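Local coordinates for iota-carrageenase (Alteromonas sp., PDB 1H80), which hydrolyses the beta-1,4 linkages of iota-carrageenan, a sulfated galactan of red algal cell walls, with inversion of anomeric configuration, at residues 169-173 / 227-233; 252-256 / 279-283. All blocks are in the same frame, centred on the assembly; numbering follows the deposited sequence.

Contact 1 of 2, residues 169-173 / 227-233; sequences GRLHW and YKQGGIR
Strand residues 170-173 run beside 227-233, their end-to-end directions 23° apart, with no backbone hydrogen bond between them. Nearest CA pairs are R170 with Y227 (6.9 Å) and L171 with Q229 (6.4 Å). Y227 ends helix 222-227; K228 leaves it with positive phi (58/43), Q229 is extended, and G230 (121/-147) and G231 (83/176) lead into strand 231-243. Both glycines, like G169 (83/5), hold backbone angles at which a CB would clash with the preceding carbonyl.

L171 (mt) points toward the other segment and sets CD2 over the Y227 ring, 3.8 Å from its centroid, a CH-pi contact; G169 O lies at the ring edge, 3.4 Å from Y227 CE2. Q229, long enough to span the gap, accepts from the backbone: L171 N to Q229 OE1 is 2.9 Å. R170 (chi1 p) folds back on its own strand, NE and NH2 2.9 and 3.0 Å from L171 O. W173 (chi1 p) lays its six-membered ring against G230, whose CA is 3.7 Å from the centroid. R233 curls back so that NH1 reaches G230 O at 2.9 Å.

Here strand 170-175, antiparallel to 160-167, packs on the helix-to-strand connection entering strand 231-243 of the parallel beta-helix. W173 NE1 and R233 NH2, both donors, lie 3.4 Å apart without bonding; D200 takes a hydrogen bond from W173 and a salt bridge from R233, so one carboxylate reconciles two donors.

Contact 2 of 2, residues 252-256 / 279-283; sequences GPHFM and SGFVE
After strand 250-252, P253 begins a type II' turn through M256, closed by M256 N to P253 O at 2.8 Å. P253, at position i, offers an apolar ring surface, CG 3.8 Å from G280 CA. H254 is at i+1 (54/-113), a positive-phi position more usual for glycine. Its backbone makes both polar links: H254 O accepts from F281 N at 3.0 Å, while H254 N reaches S279 O through a water 2.9 Å from each. With H254 and G280 CA atoms 4.5 Å apart, a side chain at G280 would crowd H254 O and P253 CG. F281 (chi1 p) CE1 lies over one face of the H254 ring (chi1 m); H254 ND1 is 3.2 Å from F281 CZ, the rings oblique (centroids 4.7 Å apart, planes at 51°); H254 NE2 is held by E218. F255, at i+2 (-101/-8), directs its ring to helix 222-227. The turn after strand 250-252 thus meets the loop after its sheet neighbour 275-277, as successive coils stack in a right-handed parallel beta-helix.

How the contacts relate
The contacts follow each other along the chain as coils are added to the beta-helix, their centres 16 Å apart. They touch through M256 of contact 2: its CG is 3.5 Å from G231 CA, and its SD 3.9 Å from G230 O, of contact 1. A flexible thioether can lie close against this glycine-rich backbone. Helix 222-227 is a second bridge, since its last residue, Y227, belongs to contact 1, while F255 and M256 touch M224. Glycerol, probably from the crystallisation liquor, lies about 3 Å from the R170 side chain. The calcium ion about 10 Å from G280 is probably that held by T411, D418, Y419 and D420; P253 packs on Y419, but contact 2 supplies no ligand.

Contact 1 of 2, residues 169-173 / 227-233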
# COMPACT_ATOMS: atom_id res chain seq x y z
N GLY A 169 24.21 -11.52 -2.68
CA GLY A 169 23.61 -12.56 -3.48
C GLY A 169 22.20 -13.02 -3.17
O GLY A 169 21.71 -13.97 -3.79
N ARG A 170 21.54 -12.37 -2.22
CA ARG A 170 20.17 -12.76 -1.88
C ARG A 170 19.34 -11.55 -1.49
O ARG A 170 19.86 -10.44 -1.39
CB ARG A 170 20.17 -13.77 -0.73
CG ARG A 170 20.83 -13.26 0.54
CD ARG A 170 20.27 -14.00 1.73
NE ARG A 170 18.83 -13.79 1.80
CZ ARG A 170 17.93 -14.77 1.84
NH1 ARG A 170 18.31 -16.03 1.82
NH2 ARG A 170 16.64 -14.47 1.88
N LEU A 171 18.05 -11.78 -1.26
CA LEU A 171 17.15 -10.69 -0.87
C LEU A 171 16.97 -10.58 0.63
O LEU A 171 17.03 -11.56 1.36
CB LEU A 171 15.78 -10.87 -1.53
CG LEU A 171 15.77 -10.93 -3.05
CD1 LEU A 171 14.33 -10.91 -3.52
CD2 LEU A 171 16.54 -9.75 -3.63
N HIS A 172 16.74 -9.35 1.07
CA HIS A 172 16.54 -9.05 2.47
C HIS A 172 15.32 -8.15 2.56
O HIS A 172 15.04 -7.39 1.64
CB HIS A 172 17.76 -8.32 3.03
CG HIS A 172 19.03 -9.08 2.84
ND1 HIS A 172 19.47 -10.04 3.73
CD2 HIS A 172 19.95 -9.05 1.84
CE1 HIS A 172 20.59 -10.57 3.29
NE2 HIS A 172 20.91 -9.98 2.14
N TRP A 173 14.60 -8.24 3.67
CA TRP A 173 13.42 -7.40 3.84
C TRP A 173 13.14 -7.21 5.31
O TRP A 173 13.84 -7.77 6.15
CB TRP A 173 12.22 -8.01 3.11
CG TRP A 173 11.89 -9.40 3.52
CD1 TRP A 173 11.10 -9.78 4.56
CD2 TRP A 173 12.35 -10.60 2.89
NE1 TRP A 173 11.04 -11.15 4.63
CE2 TRP A 173 11.80 -11.68 3.61
CE3 TRP A 173 13.17 -10.88 1.79
CZ2 TRP A 173 12.04 -13.02 3.27
CZ3 TRP A 173 13.42 -12.20 1.45
CH2 TRP A 173 12.86 -13.25 2.19
N TYR A 227 14.89 -14.12 -7.66
CA TYR A 227 15.55 -14.77 -6.53
C TYR A 227 14.71 -15.85 -5.86
O TYR A 227 15.24 -16.67 -5.10
CB TYR A 227 15.93 -13.73 -5.46
CG TYR A 227 17.09 -12.85 -5.84
CD1 TYR A 227 16.94 -11.81 -6.76
CD2 TYR A 227 18.35 -13.07 -5.29
CE1 TYR A 227 18.02 -11.01 -7.12
CE2 TYR A 227 19.44 -12.28 -5.65
CZ TYR A 227 19.27 -11.25 -6.57
OH TYR A 227 20.34 -10.48 -6.93
N LYS A 228 13.41 -15.86 -6.14
CA LYS A 228 12.51 -16.83 -5.53
C LYS A 228 12.60 -16.69 -4.02
O LYS A 228 12.65 -17.67 -3.28
CB LYS A 228 12.87 -18.25 -5.97
CG LYS A 228 12.68 -18.47 -7.46
CD LYS A 228 13.07 -19.88 -7.87
CE LYS A 228 12.79 -20.11 -9.35
NZ LYS A 228 11.34 -19.99 -9.66
N GLN A 229 12.62 -15.43 -3.58
CA GLN A 229 12.70 -15.10 -2.16
C GLN A 229 11.83 -13.88 -1.92
O GLN A 229 11.64 -13.05 -2.81
CB GLN A 229 14.14 -14.78 -1.76
CG GLN A 229 15.10 -15.91 -2.05
CD GLN A 229 16.54 -15.52 -1.80
OE1 GLN A 229 16.91 -14.35 -1.92
NE2 GLN A 229 17.37 -16.50 -1.46
N GLY A 230 11.31 -13.76 -0.70
CA GLY A 230 10.47 -12.63 -0.38
C GLY A 230 9.09 -13.04 0.07
O GLY A 230 8.92 -14.10 0.69
N GLY A 231 8.11 -12.22 -0.25
CA GLY A 231 6.74 -12.51 0.14
C GLY A 231 6.49 -12.06 1.56
O GLY A 231 7.41 -11.61 2.25
N ILE A 232 5.25 -12.19 2.02
CA ILE A 232 4.90 -11.77 3.36
C ILE A 232 4.33 -12.92 4.17
O ILE A 232 3.62 -13.78 3.65
CB ILE A 232 3.90 -10.59 3.34
CG1 ILE A 232 2.53 -11.04 2.82
CG2 ILE A 232 4.44 -9.47 2.45
CD1 ILE A 232 1.50 -9.91 2.79
N ARG A 233 4.66 -12.95 5.46
CA ARG A 233 4.21 -13.99 6.37
C ARG A 233 3.95 -13.41 7.74
O ARG A 233 4.64 -12.48 8.16
CB ARG A 233 5.28 -15.08 6.51
CG ARG A 233 5.48 -15.97 5.30
CD ARG A 233 6.91 -16.50 5.30
NE ARG A 233 7.83 -15.38 5.18
CZ ARG A 233 8.05 -14.72 4.05
NH1 ARG A 233 7.42 -15.09 2.93
NH2 ARG A 233 8.86 -13.67 4.04

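Contact 2 of 2, residues 252-256 / 279-283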
# COMPACT_ATOMS: atom_id res chain seq x y z
N GLY A 252 -3.09 -9.83 -3.60
CA GLY A 252 -2.76 -10.13 -4.98
C GLY A 252 -1.36 -10.71 -4.94
O GLY A 252 -0.38 -9.98 -5.08
N PRO A 253 -1.23 -12.03 -4.76
CA PRO A 253 0.07 -12.69 -4.69
C PRO A 253 0.88 -12.79 -5.98
O PRO A 253 2.09 -13.04 -5.93
CB PRO A 253 -0.27 -14.06 -4.13
CG PRO A 253 -1.58 -14.35 -4.81
CD PRO A 253 -2.32 -13.03 -4.70
N HIS A 254 0.24 -12.57 -7.12
CA HIS A 254 0.93 -12.68 -8.39
C HIS A 254 1.60 -14.05 -8.47
O HIS A 254 0.92 -15.07 -8.49
CB HIS A 254 1.95 -11.55 -8.55
CG HIS A 254 1.33 -10.23 -8.90
ND1 HIS A 254 1.49 -9.64 -10.14
CD2 HIS A 254 0.52 -9.41 -8.19
CE1 HIS A 254 0.81 -8.51 -10.17
NE2 HIS A 254 0.21 -8.35 -9.01
N PHE A 255 2.93 -14.07 -8.47
CA PHE A 255 3.71 -15.31 -8.57
C PHE A 255 4.26 -15.81 -7.24
O PHE A 255 4.80 -16.92 -7.15
CB PHE A 255 4.89 -15.07 -9.51
CG PHE A 255 5.76 -13.93 -9.07
CD1 PHE A 255 6.62 -14.07 -7.99
CD2 PHE A 255 5.67 -12.69 -9.70
CE1 PHE A 255 7.38 -13.00 -7.53
CE2 PHE A 255 6.43 -11.61 -9.24
CZ PHE A 255 7.28 -11.76 -8.15
N MET A 256 4.12 -15.00 -6.20
CA MET A 256 4.67 -15.32 -4.88
C MET A 256 3.82 -16.16 -3.93
O MET A 256 2.61 -15.97 -3.81
CB MET A 256 5.06 -14.01 -4.19
CG MET A 256 5.58 -14.15 -2.76
SD MET A 256 7.10 -15.12 -2.62
CE MET A 256 8.08 -14.33 -3.88
N SER A 279 -6.68 -13.53 -8.04
CA SER A 279 -6.08 -14.83 -8.23
C SER A 279 -4.58 -14.68 -8.47
O SER A 279 -4.12 -13.67 -9.00
CB SER A 279 -6.71 -15.52 -9.44
OG SER A 279 -6.05 -16.75 -9.73
N GLY A 280 -3.82 -15.68 -8.03
CA GLY A 280 -2.40 -15.64 -8.28
C GLY A 280 -2.31 -16.04 -9.74
O GLY A 280 -3.23 -16.68 -10.25
N PHE A 281 -1.24 -15.65 -10.42
CA PHE A 281 -1.10 -16.01 -11.82
C PHE A 281 0.35 -16.11 -12.22
O PHE A 281 1.24 -15.63 -11.52
CB PHE A 281 -1.82 -15.00 -12.72
CG PHE A 281 -1.29 -13.60 -12.59
CD1 PHE A 281 -1.68 -12.78 -11.54
CD2 PHE A 281 -0.39 -13.10 -13.53
CE1 PHE A 281 -1.19 -11.49 -11.42
CE2 PHE A 281 0.11 -11.80 -13.42
CZ PHE A 281 -0.30 -10.99 -12.36
N VAL A 282 0.59 -16.75 -13.36
CA VAL A 282 1.95 -16.92 -13.85
C VAL A 282 2.14 -16.15 -15.15
O VAL A 282 1.21 -16.00 -15.94
CB VAL A 282 2.26 -18.41 -14.11
CG1 VAL A 282 3.66 -18.70 -13.63
CG2 VAL A 282 1.26 -19.30 -13.39
N GLU A 283 3.36 -15.66 -15.36
CA GLU A 283 3.67 -14.88 -16.54
C GLU A 283 4.95 -15.38 -17.21
O GLU A 283 5.98 -15.55 -16.55
CB GLU A 283 3.84 -13.42 -16.15
CG GLU A 283 3.15 -12.43 -17.05
CD GLU A 283 3.32 -11.00 -16.57
OE1 GLU A 283 4.46 -10.49 -16.60
OE2 GLU A 283 2.31 -10.39 -16.15
O HOH W 1 -2.37 -11.65 -7.91